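Local structure of xylanase 10C (Pseudomonas cellulosa, 1GNY) at residues A[58-69]-A[137-148]; A[69-79]-A[91-102]. The protein binds xylan and xylooligosaccharides through this N-terminal family 15 carbohydrate-binding module, while the C-terminal domain of the whole enzyme cleaves internal linkages of the xylan backbone. One frame throughout, in Å; residues are numbered along the deposited sequence.

Contact 1 (A[58-69]-A[137-148]). With NA (sodium ion), chain C.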
loop_
_atom_site.group_PDB
_atom_site.type_symbol
_atom_site.label_atom_id
_atom_site.label_comp_id
_atom_site.label_asym_id
_atom_site.label_seq_id
_atom_site.Cartn_x
_atom_site.Cartn_y
_atom_site.Cartn_z
ATOM N N VAL A 58 -8.606 6.994 5.725
ATOM C CA VAL A 58 -7.172 7.337 5.708
ATOM C C VAL A 58 -6.335 6.096 5.987
ATOM O O VAL A 58 -6.481 5.482 7.037
ATOM C CB VAL A 58 -6.821 8.423 6.728
ATOM C CG1 VAL A 58 -5.344 8.752 6.683
ATOM C CG2 VAL A 58 -7.668 9.661 6.432
ATOM N N ILE A 59 -5.473 5.742 5.037
ATOM C CA ILE A 59 -4.512 4.641 5.178
ATOM C C ILE A 59 -3.195 5.233 5.666
ATOM O O ILE A 59 -2.670 6.172 5.036
ATOM C CB ILE A 59 -4.290 3.922 3.816
ATOM C CG1 ILE A 59 -5.620 3.427 3.239
ATOM C CG2 ILE A 59 -3.297 2.770 3.951
ATOM C CD1 ILE A 59 -5.539 3.101 1.773
ATOM N N ALA A 60 -2.675 4.716 6.764
ATOM C CA ALA A 60 -1.359 5.162 7.266
ATOM C C ALA A 60 -0.437 3.952 7.342
ATOM O O ALA A 60 -0.768 2.957 8.009
ATOM C CB ALA A 60 -1.489 5.814 8.616
ATOM N N MET A 61 0.712 4.026 6.661
ATOM C CA MET A 61 1.696 2.943 6.683
ATOM C C MET A 61 2.999 3.378 7.336
ATOM O O MET A 61 3.512 4.418 6.979
ATOM C CB MET A 61 1.996 2.463 5.253
ATOM C CG MET A 61 0.819 1.933 4.534
ATOM S SD MET A 61 1.357 0.803 3.191
ATOM C CE MET A 61 -0.238 0.399 2.546
ATOM N N VAL A 62 3.525 2.597 8.276
ATOM C CA VAL A 62 4.884 2.892 8.814
ATOM C C VAL A 62 5.802 2.022 7.968
ATOM O O VAL A 62 5.627 0.790 7.947
ATOM C CB VAL A 62 5.060 2.559 10.283
ATOM C CG1 VAL A 62 6.529 2.768 10.717
ATOM C CG2 VAL A 62 4.144 3.430 11.153
ATOM N N VAL A 63 6.771 2.639 7.296
ATOM C CA VAL A 63 7.684 1.912 6.391
ATOM C C VAL A 63 9.150 2.197 6.650
ATOM O O VAL A 63 9.475 3.179 7.297
ATOM C CB VAL A 63 7.396 2.199 4.892
ATOM C CG1 VAL A 63 5.946 1.903 4.563
ATOM C CG2 VAL A 63 7.726 3.669 4.516
ATOM N N ASN A 64 10.009 1.301 6.183
ATOM C CA ASN A 64 11.452 1.543 6.167
ATOM C C ASN A 64 11.958 1.238 4.784
ATOM O O ASN A 64 11.685 0.148 4.225
ATOM C CB ASN A 64 12.201 0.736 7.192
ATOM C CG ASN A 64 13.654 1.195 7.321
ATOM O OD1 ASN A 64 14.501 0.814 6.530
ATOM N ND2 ASN A 64 13.927 2.095 8.298
ATOM N N VAL A 65 12.672 2.198 4.203
ATOM C CA VAL A 65 13.188 2.061 2.830
ATOM C C VAL A 65 14.709 1.824 2.834
ATOM O O VAL A 65 15.426 2.442 3.607
ATOM C CB VAL A 65 12.708 3.180 1.860
ATOM C CG1 VAL A 65 11.533 4.057 2.435
ATOM C CG2 VAL A 65 13.821 4.017 1.284
ATOM N N SER A 66 15.185 0.894 2.013
ATOM C CA SER A 66 16.625 0.583 1.990
ATOM C C SER A 66 17.423 1.669 1.270
ATOM O O SER A 66 16.902 2.466 0.468
ATOM C CB SER A 66 16.931 -0.771 1.327
ATOM O OG SER A 66 16.846 -0.695 -0.083
ATOM N N ALA A 67 18.718 1.669 1.547
ATOM C CA ALA A 67 19.639 2.636 0.922
ATOM C C ALA A 67 19.635 2.535 -0.615
ATOM O O ALA A 67 19.626 3.552 -1.328
ATOM C CB ALA A 67 21.053 2.425 1.473
ATOM N N GLU A 68 19.632 1.303 -1.126
ATOM C CA GLU A 68 19.567 1.096 -2.572
ATOM C C GLU A 68 18.267 1.649 -3.177
ATOM O O GLU A 68 18.271 2.165 -4.297
ATOM C CB GLU A 68 19.710 -0.395 -2.919
ATOM C CG GLU A 68 21.140 -0.908 -2.858
ATOM C CD GLU A 68 21.230 -2.425 -3.035
ATOM O OE1 GLU A 68 20.219 -3.139 -2.843
ATOM O OE2 GLU A 68 22.323 -2.925 -3.381
ATOM N N PHE A 69 17.151 1.526 -2.444
ATOM C CA PHE A 69 15.883 2.095 -2.935
ATOM C C PHE A 69 15.990 3.625 -2.994
ATOM O O PHE A 69 15.582 4.249 -3.978
ATOM C CB PHE A 69 14.661 1.674 -2.107
ATOM C CG PHE A 69 13.335 2.109 -2.712
ATOM C CD1 PHE A 69 12.827 3.412 -2.537
ATOM C CD2 PHE A 69 12.611 1.248 -3.500
ATOM C CE1 PHE A 69 11.631 3.790 -3.132
ATOM C CE2 PHE A 69 11.428 1.647 -4.104
ATOM C CZ PHE A 69 10.952 2.914 -3.923
ATOM N N ALA A 137 15.291 -0.062 -7.126
ATOM C CA ALA A 137 16.202 -1.109 -6.668
ATOM C C ALA A 137 16.032 -1.229 -5.151
ATOM O O ALA A 137 15.243 -0.508 -4.552
ATOM C CB ALA A 137 17.617 -0.801 -7.041
ATOM N N GLY A 138 16.698 -2.198 -4.546
ATOM C CA GLY A 138 16.651 -2.364 -3.104
ATOM C C GLY A 138 15.321 -2.959 -2.607
ATOM O O GLY A 138 14.595 -3.596 -3.351
ATOM N N THR A 139 15.048 -2.704 -1.338
ATOM C CA THR A 139 13.897 -3.300 -0.632
ATOM C C THR A 139 13.077 -2.264 0.085
ATOM O O THR A 139 13.532 -1.124 0.320
ATOM C CB THR A 139 14.345 -4.380 0.383
ATOM O OG1 THR A 139 15.123 -3.777 1.433
ATOM C CG2 THR A 139 15.250 -5.400 -0.248
ATOM N N ILE A 140 11.845 -2.676 0.391
ATOM C CA ILE A 140 10.885 -1.893 1.179
ATOM C C ILE A 140 10.351 -2.790 2.287
ATOM O O ILE A 140 9.983 -3.930 1.997
ATOM C CB ILE A 140 9.705 -1.399 0.305
ATOM C CG1 ILE A 140 10.161 -0.424 -0.798
ATOM C CG2 ILE A 140 8.627 -0.728 1.170
ATOM C CD1 ILE A 140 10.780 0.876 -0.355
ATOM N N THR A 141 10.317 -2.286 3.527
ATOM C CA THR A 141 9.705 -2.972 4.669
ATOM C C THR A 141 8.486 -2.200 5.162
ATOM O O THR A 141 8.570 -0.997 5.418
ATOM C CB THR A 141 10.693 -3.210 5.831
ATOM O OG1 THR A 141 11.771 -4.057 5.370
ATOM C CG2 THR A 141 10.013 -3.920 7.002
ATOM N N ILE A 142 7.346 -2.894 5.251
ATOM C CA ILE A 142 6.125 -2.344 5.897
ATOM C C ILE A 142 6.039 -2.888 7.335
ATOM O O ILE A 142 5.954 -4.097 7.545
ATOM C CB ILE A 142 4.804 -2.666 5.127
ATOM C CG1 ILE A 142 4.925 -2.282 3.664
ATOM C CG2 ILE A 142 3.621 -1.934 5.776
ATOM C CD1 ILE A 142 5.239 -3.429 2.760
ATOM N N LYS A 143 6.061 -1.994 8.316
ATOM C CA LYS A 143 5.975 -2.378 9.755
ATOM C C LYS A 143 4.520 -2.472 10.248
ATOM O O LYS A 143 4.196 -3.327 11.088
ATOM C CB LYS A 143 6.774 -1.385 10.634
ATOM C CG LYS A 143 8.245 -1.409 10.366
ATOM C CD LYS A 143 9.041 -0.687 11.428
ATOM C CE LYS A 143 10.470 -1.172 11.499
ATOM N NZ LYS A 143 11.210 -0.416 12.557
ATOM N N SER A 144 3.673 -1.577 9.752
ATOM C CA SER A 144 2.255 -1.516 10.164
ATOM C C SER A 144 1.411 -0.762 9.148
ATOM O O SER A 144 1.917 0.123 8.426
ATOM C CB SER A 144 2.113 -0.823 11.533
ATOM O OG SER A 144 2.442 0.580 11.470
ATOM N N VAL A 145 0.124 -1.110 9.125
ATOM C CA VAL A 145 -0.855 -0.397 8.292
ATOM C C VAL A 145 -2.101 -0.169 9.140
ATOM O O VAL A 145 -2.644 -1.114 9.700
ATOM C CB VAL A 145 -1.247 -1.160 7.015
ATOM C CG1 VAL A 145 -2.266 -0.390 6.201
ATOM C CG2 VAL A 145 -0.005 -1.481 6.168
ATOM N N THR A 146 -2.515 1.082 9.278
ATOM C CA THR A 146 -3.734 1.361 10.027
ATOM C C THR A 146 -4.687 2.178 9.166
ATOM O O THR A 146 -4.276 3.157 8.511
ATOM C CB THR A 146 -3.511 1.894 11.470
ATOM O OG1 THR A 146 -3.893 3.247 11.615
ATOM C CG2 THR A 146 -2.147 1.780 11.951
ATOM N N ILE A 147 -5.938 1.729 9.117
ATOM C CA ILE A 147 -6.963 2.363 8.277
ATOM C C ILE A 147 -8.025 2.964 9.194
ATOM O O ILE A 147 -8.652 2.246 9.948
ATOM C CB ILE A 147 -7.565 1.382 7.265
ATOM C CG1 ILE A 147 -6.427 0.822 6.378
ATOM C CG2 ILE A 147 -8.638 2.062 6.409
ATOM C CD1 ILE A 147 -6.812 -0.282 5.431
ATOM N N THR A 148 -8.227 4.262 9.077
ATOM C CA THR A 148 -9.233 4.970 9.884
ATOM C C THR A 148 -10.410 5.336 8.990
ATOM O O THR A 148 -10.278 6.165 8.097
ATOM C CB THR A 148 -8.644 6.212 10.545
ATOM O OG1 THR A 148 -7.571 5.830 11.416
ATOM C CG2 THR A 148 -9.637 6.867 11.499
HETATM NA NA NA C . 16.443 2.196 6.045
HETATM O O HOH W 1 16.697 3.002 8.692
HETATM O O HOH W 2 18.889 -3.911 -5.545
HETATM O O HOH W 3 17.997 1.022 5.943
#

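Contact 2 (A[69-79]-A[91-102]). With NA (sodium ion), chain C; XYP (beta-D-xylopyranose), chain B; XYP (beta-D-xylopyranose), chain D.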
loop_
_atom_site.group_PDB
_atom_site.type_symbol
_atom_site.label_atom_id
_atom_site.label_comp_id
_atom_site.label_asym_id
_atom_site.label_seq_id
_atom_site.Cartn_x
_atom_site.Cartn_y
_atom_site.Cartn_z
ATOM N N PHE A 69 17.151 1.526 -2.444
ATOM C CA PHE A 69 15.883 2.095 -2.935
ATOM C C PHE A 69 15.990 3.625 -2.994
ATOM O O PHE A 69 15.582 4.249 -3.978
ATOM C CB PHE A 69 14.661 1.674 -2.107
ATOM C CG PHE A 69 13.335 2.109 -2.712
ATOM C CD1 PHE A 69 12.827 3.412 -2.537
ATOM C CD2 PHE A 69 12.611 1.248 -3.500
ATOM C CE1 PHE A 69 11.631 3.790 -3.132
ATOM C CE2 PHE A 69 11.428 1.647 -4.104
ATOM C CZ PHE A 69 10.952 2.914 -3.923
ATOM N N LYS A 70 16.481 4.219 -1.916
ATOM C CA LYS A 70 16.642 5.690 -1.920
ATOM C C LYS A 70 17.570 6.133 -3.091
ATOM O O LYS A 70 17.246 7.110 -3.812
ATOM C CB LYS A 70 17.159 6.186 -0.568
ATOM C CG LYS A 70 17.550 7.679 -0.526
ATOM C CD LYS A 70 16.398 8.605 -0.743
ATOM C CE LYS A 70 16.850 10.075 -0.572
ATOM N NZ LYS A 70 15.739 11.075 -0.822
ATOM N N ALA A 71 18.667 5.403 -3.302
ATOM C CA ALA A 71 19.620 5.718 -4.403
ATOM C C ALA A 71 19.017 5.612 -5.819
ATOM O O ALA A 71 19.391 6.365 -6.737
ATOM C CB ALA A 71 20.890 4.853 -4.318
ATOM N N SER A 72 18.020 4.735 -5.975
ATOM C CA SER A 72 17.383 4.486 -7.268
ATOM C C SER A 72 16.489 5.640 -7.737
ATOM O O SER A 72 16.074 5.674 -8.888
ATOM C CB SER A 72 16.546 3.208 -7.220
ATOM O OG SER A 72 15.298 3.454 -6.575
ATOM N N GLU A 73 16.119 6.514 -6.812
ATOM C CA GLU A 73 15.247 7.669 -7.059
ATOM C C GLU A 73 13.801 7.323 -7.388
ATOM O O GLU A 73 13.061 8.148 -7.887
ATOM C CB GLU A 73 15.853 8.635 -8.088
ATOM C CG GLU A 73 17.074 9.340 -7.539
ATOM C CD GLU A 73 17.564 10.425 -8.506
ATOM O OE1 GLU A 73 18.186 10.063 -9.511
ATOM O OE2 GLU A 73 17.270 11.623 -8.281
ATOM N N ALA A 74 13.390 6.098 -7.072
ATOM C CA ALA A 74 12.005 5.670 -7.314
ATOM C C ALA A 74 11.043 6.253 -6.271
ATOM O O ALA A 74 11.433 6.629 -5.174
ATOM C CB ALA A 74 11.896 4.149 -7.326
ATOM N N ASN A 75 9.771 6.330 -6.645
ATOM C CA ASN A 75 8.733 6.851 -5.772
ATOM C C ASN A 75 7.935 5.701 -5.127
ATOM O O ASN A 75 8.091 4.554 -5.575
ATOM C CB ASN A 75 7.744 7.728 -6.539
ATOM C CG ASN A 75 8.420 8.899 -7.255
ATOM O OD1 ASN A 75 9.378 9.513 -6.756
ATOM N ND2 ASN A 75 7.947 9.177 -8.473
ATOM N N LEU A 76 7.149 6.022 -4.116
ATOM C CA LEU A 76 6.276 4.997 -3.450
ATOM C C LEU A 76 4.834 5.429 -3.561
ATOM O O LEU A 76 4.455 6.582 -3.176
ATOM C CB LEU A 76 6.646 4.792 -1.985
ATOM C CG LEU A 76 7.889 3.965 -1.686
ATOM C CD1 LEU A 76 8.192 4.010 -0.188
ATOM C CD2 LEU A 76 7.753 2.523 -2.191
ATOM N N GLN A 77 4.008 4.487 -3.995
ATOM C CA GLN A 77 2.575 4.720 -4.169
ATOM C C GLN A 77 1.729 3.754 -3.354
ATOM O O GLN A 77 1.737 2.560 -3.637
ATOM C CB GLN A 77 2.172 4.591 -5.644
ATOM C CG GLN A 77 0.660 4.732 -5.887
ATOM C CD GLN A 77 0.271 4.675 -7.353
ATOM O OE1 GLN A 77 0.947 4.052 -8.184
ATOM N NE2 GLN A 77 -0.842 5.316 -7.670
ATOM N N ILE A 78 1.059 4.277 -2.341
ATOM C CA ILE A 78 -0.016 3.540 -1.630
ATOM C C ILE A 78 -1.201 3.573 -2.605
ATOM O O ILE A 78 -1.520 4.618 -3.139
ATOM C CB ILE A 78 -0.381 4.168 -0.261
ATOM C CG1 ILE A 78 0.783 4.048 0.729
ATOM C CG2 ILE A 78 -1.655 3.531 0.309
ATOM C CD1 ILE A 78 0.630 4.897 1.960
ATOM N N PHE A 79 -1.919 2.468 -2.748
ATOM C CA PHE A 79 -3.081 2.397 -3.640
ATOM C C PHE A 79 -4.131 1.433 -3.103
ATOM O O PHE A 79 -3.846 0.644 -2.226
ATOM C CB PHE A 79 -2.649 1.986 -5.062
ATOM C CG PHE A 79 -2.067 0.594 -5.154
ATOM C CD1 PHE A 79 -0.763 0.319 -4.748
ATOM C CD2 PHE A 79 -2.847 -0.460 -5.618
ATOM C CE1 PHE A 79 -0.229 -0.967 -4.825
ATOM C CE2 PHE A 79 -2.344 -1.739 -5.658
ATOM C CZ PHE A 79 -1.018 -2.005 -5.281
ATOM N N TRP A 91 -5.797 6.038 -7.177
ATOM C CA TRP A 91 -4.498 6.161 -7.844
ATOM C C TRP A 91 -3.801 7.524 -7.627
ATOM O O TRP A 91 -2.774 7.793 -8.235
ATOM C CB TRP A 91 -4.759 5.976 -9.360
ATOM C CG TRP A 91 -5.478 4.678 -9.652
ATOM C CD1 TRP A 91 -6.755 4.501 -10.122
ATOM C CD2 TRP A 91 -4.940 3.375 -9.467
ATOM N NE1 TRP A 91 -7.030 3.158 -10.237
ATOM C CE2 TRP A 91 -5.933 2.446 -9.850
ATOM C CE3 TRP A 91 -3.685 2.895 -9.055
ATOM C CZ2 TRP A 91 -5.721 1.062 -9.806
ATOM C CZ3 TRP A 91 -3.477 1.520 -9.017
ATOM C CH2 TRP A 91 -4.494 0.628 -9.376
ATOM N N ASP A 92 -4.330 8.353 -6.750
ATOM C CA ASP A 92 -3.806 9.741 -6.596
ATOM C C ASP A 92 -2.819 9.990 -5.428
ATOM O O ASP A 92 -2.412 11.151 -5.184
ATOM C CB ASP A 92 -4.976 10.747 -6.520
ATOM C CG ASP A 92 -5.847 10.758 -7.788
ATOM O OD1 ASP A 92 -5.346 10.502 -8.914
ATOM O OD2 ASP A 92 -7.076 11.000 -7.731
ATOM N N CYS A 93 -2.406 8.928 -4.745
ATOM C CA CYS A 93 -1.463 9.044 -3.636
ATOM C C CYS A 93 -0.058 8.784 -4.147
ATOM O O CYS A 93 0.143 7.903 -4.973
ATOM C CB CYS A 93 -1.813 8.060 -2.530
ATOM S SG CYS A 93 -3.438 8.367 -1.793
ATOM N N LEU A 94 0.895 9.582 -3.686
ATOM C CA LEU A 94 2.301 9.384 -4.057
ATOM C C LEU A 94 3.224 10.033 -3.059
ATOM O O LEU A 94 2.938 11.127 -2.561
ATOM C CB LEU A 94 2.598 9.956 -5.443
ATOM C CG LEU A 94 3.964 9.583 -6.021
ATOM C CD1 LEU A 94 3.996 8.105 -6.361
ATOM C CD2 LEU A 94 4.240 10.427 -7.234
ATOM N N ALA A 95 4.310 9.332 -2.764
ATOM C CA ALA A 95 5.405 9.819 -1.940
ATOM C C ALA A 95 6.603 9.851 -2.861
ATOM O O ALA A 95 7.132 8.822 -3.283
ATOM C CB ALA A 95 5.663 8.902 -0.763
ATOM N N GLY A 96 7.085 11.040 -3.187
ATOM C CA GLY A 96 8.208 11.073 -4.070
ATOM C C GLY A 96 9.557 10.850 -3.390
ATOM O O GLY A 96 9.686 11.082 -2.208
ATOM N N SER A 97 10.519 10.387 -4.167
ATOM C CA SER A 97 11.874 10.030 -3.695
ATOM C C SER A 97 12.507 11.119 -2.811
ATOM O O SER A 97 13.124 10.830 -1.766
ATOM C CB SER A 97 12.806 9.692 -4.861
ATOM O OG SER A 97 14.091 9.266 -4.367
ATOM N N SER A 98 12.292 12.363 -3.216
ATOM C CA SER A 98 12.809 13.543 -2.462
ATOM C C SER A 98 12.319 13.632 -1.003
ATOM O O SER A 98 13.023 14.162 -0.130
ATOM C CB SER A 98 12.503 14.848 -3.215
ATOM O OG SER A 98 11.121 15.059 -3.352
ATOM N N GLU A 99 11.166 13.043 -0.729
ATOM C CA GLU A 99 10.590 13.046 0.600
ATOM C C GLU A 99 10.893 11.773 1.376
ATOM O O GLU A 99 10.485 11.638 2.531
ATOM C CB GLU A 99 9.101 13.287 0.488
ATOM C CG GLU A 99 8.765 14.418 -0.502
ATOM C CD GLU A 99 9.398 15.751 -0.140
ATOM O OE1 GLU A 99 9.020 16.317 0.912
ATOM O OE2 GLU A 99 10.269 16.239 -0.894
ATOM N N LEU A 100 11.568 10.830 0.756
ATOM C CA LEU A 100 11.974 9.598 1.457
ATOM C C LEU A 100 13.414 9.684 1.967
ATOM O O LEU A 100 14.238 10.488 1.499
ATOM C CB LEU A 100 11.833 8.413 0.512
ATOM C CG LEU A 100 10.469 8.214 -0.201
ATOM C CD1 LEU A 100 10.594 7.100 -1.259
ATOM C CD2 LEU A 100 9.393 7.922 0.802
ATOM N N THR A 101 13.721 8.779 2.884
ATOM C CA THR A 101 15.061 8.597 3.434
ATOM C C THR A 101 15.224 7.132 3.832
ATOM O O THR A 101 14.240 6.452 4.185
ATOM C CB THR A 101 15.306 9.481 4.683
ATOM O OG1 THR A 101 16.644 9.266 5.180
ATOM C CG2 THR A 101 14.403 9.115 5.834
ATOM N N ALA A 102 16.454 6.667 3.770
ATOM C CA ALA A 102 16.779 5.337 4.282
ATOM C C ALA A 102 17.251 5.395 5.743
ATOM O O ALA A 102 17.501 4.334 6.366
ATOM C CB ALA A 102 17.854 4.716 3.430
HETATM NA NA NA C . 16.443 2.196 6.045
HETATM C C1 XYP B . -3.406 2.222 -13.326
HETATM C C2 XYP B . -2.259 3.036 -13.889
HETATM C C3 XYP B . -2.365 4.485 -13.477
HETATM C C4 XYP B . -3.765 4.992 -13.741
HETATM C C5 XYP B . -4.751 4.032 -13.097
HETATM O O2 XYP B . -1.011 2.511 -13.461
HETATM O O3 XYP B . -1.420 5.292 -14.154
HETATM O O4 XYP B . -3.823 6.255 -13.128
HETATM O O5 XYP B . -4.600 2.731 -13.642
HETATM C C1 XYP D . -3.727 -2.814 -12.287
HETATM C C2 XYP D . -4.918 -2.341 -13.101
HETATM C C3 XYP D . -4.469 -1.159 -13.940
HETATM C C4 XYP D . -3.883 -0.077 -13.058
HETATM C C5 XYP D . -2.797 -0.698 -12.208
HETATM O O2 XYP D . -5.370 -3.381 -13.963
HETATM O O3 XYP D . -5.575 -0.556 -14.588
HETATM O O4 XYP D . -3.323 0.939 -13.887
HETATM O O5 XYP D . -3.281 -1.833 -11.477
HETATM O O HOH W 4 13.779 6.684 -3.768
HETATM O O HOH W 5 15.950 11.054 -3.673
HETATM O O HOH W 6 -2.772 5.922 -5.177
HETATM O O HOH W 3 17.997 1.022 5.943
HETATM O O HOH W 1 16.697 3.002 8.692
#

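Contact 1 (A[58-69]-A[137-148])
Ser66 OG is gripped by two backbone amides: Thr139 N reaches it across the contact at 3.0 Å in an almost straight bond (172°), and Phe69 N donates to it at 3.3 Å, the capping bond. One hydroxyl thus serves both as N-cap of the short helix that follows and as the last rung of an antiparallel pairing in the beta-sandwich of this module. Gly138, with positive phi, lies so close to Ser66 OG and Phe69 N that a CB there would clash.

Strands 58-65 and 139-148 pair by regular hydrogen bonds, interrupted by a classic beta bulge: Lys143 and Ser144 both face Val62, whose O accepts from Lys143 N at 2.8 Å while its N donates to Ser144 O at 3.0 Å. Lys143 carries its ammonium group on to a salt bridge with Asp105, which also accepts from Asn64 ND2. The sodium ion is bound by Asn64 OD1 at 2.4 Å and by Val65 O at 2.6 Å, with Ala102 O as a further ligand.

Val58, Ala60, Val62 and Asn64 share the partly exposed face with threonines and Ser144. The other face, with Ile59, Met61, Val63, Ile140, Ile142 and Val145, is apolar and turns toward strands 75-82 and 126-133. At its end the helix residue Phe69, with CG anti to the backbone N (chi1 -173°), swings its ring against Ile140, whose CD1 sits over the centre of one face, 3.6 Å from the centroid and 11° off its normal. A leucine in place of Phe69 would probably leave that methyl without its flat seat and open a gap beside Leu76 and Ala132. Farther along, Met61 and Val145 run alongside each other into the interior, Met61 CG 3.9 Å from Val145 CG2.

Contact 2 (A[69-79]-A[91-102])
The polar part of this contact centres on Lys70, whose chain bends at chi2 (65°) to bring NZ to two backbone oxygens of the loop, Ser97 O and Leu100 O, each at 2.8 Å. Ser97 O also takes Leu100 N, from the face of its carbonyl plane opposite the lysine, so the short 3-10 turn is pinned both from within and by the helix. Asn75 helps: its OD1 accepts from Ser97 N at 3.0 Å. A single antiparallel bridge joins the backbones: Leu76 N donates to Ala95 O at 2.9 Å, nearly straight (176°), and Ala95 N returns a bond to Leu76 O. Where the two segments diverge, a water links Gln77 NE2 and Ile78 O to Cys93 N.

Apolar contacts are fewer. Leu100 CD1 meets the edge of the Phe69 ring, 3.9 Å from CE1, and also touches Leu76 CD1, while Leu94 CD1 rests against Asn75 CB.

Aromatic groups gather at the sugar-binding end. The Phe79 ring and the six-membered ring of Trp91 are nearly parallel (9°) but slid apart, with centroids 5.9 Å away from each other. One face of the indole receives a bound xylose, whose C5 approaches Trp91 CG at 3.6 Å in a stack of the kind carbohydrate-binding modules use. Gln77 NE2 lies in plane at the indole's edge, while Gln77 OE1 is hydrogen-bonded to Gln131 NE2, and Trp91 NE1 donates to Ser87 O.

The loop runs beside strand 75-82 from Trp91 in the xylan site to Ala102 next to helix 67-72, and on the way the Cys93-Cys110 disulfide ties it to strand 106-111.

How the contacts relate
Both contacts use helix 67-72, and Phe69 belongs to both, standing where the sheet core of one meets the loop surface of the other. Contact 1 is regular sheet pairing with a long apolar face in the core of the sandwich. Contact 2 lies farther from the centre of the module and relies on one bridge, side-chain bonds to loop carbonyls, waters and aromatics. Their chemistry follows their place: only contact 2 holds residues of the xylan site, while contact 1 builds the sheet behind it. The sodium ion ties them, taking Asn64 and Val65 from 58-69 and Ala102 from 91-102.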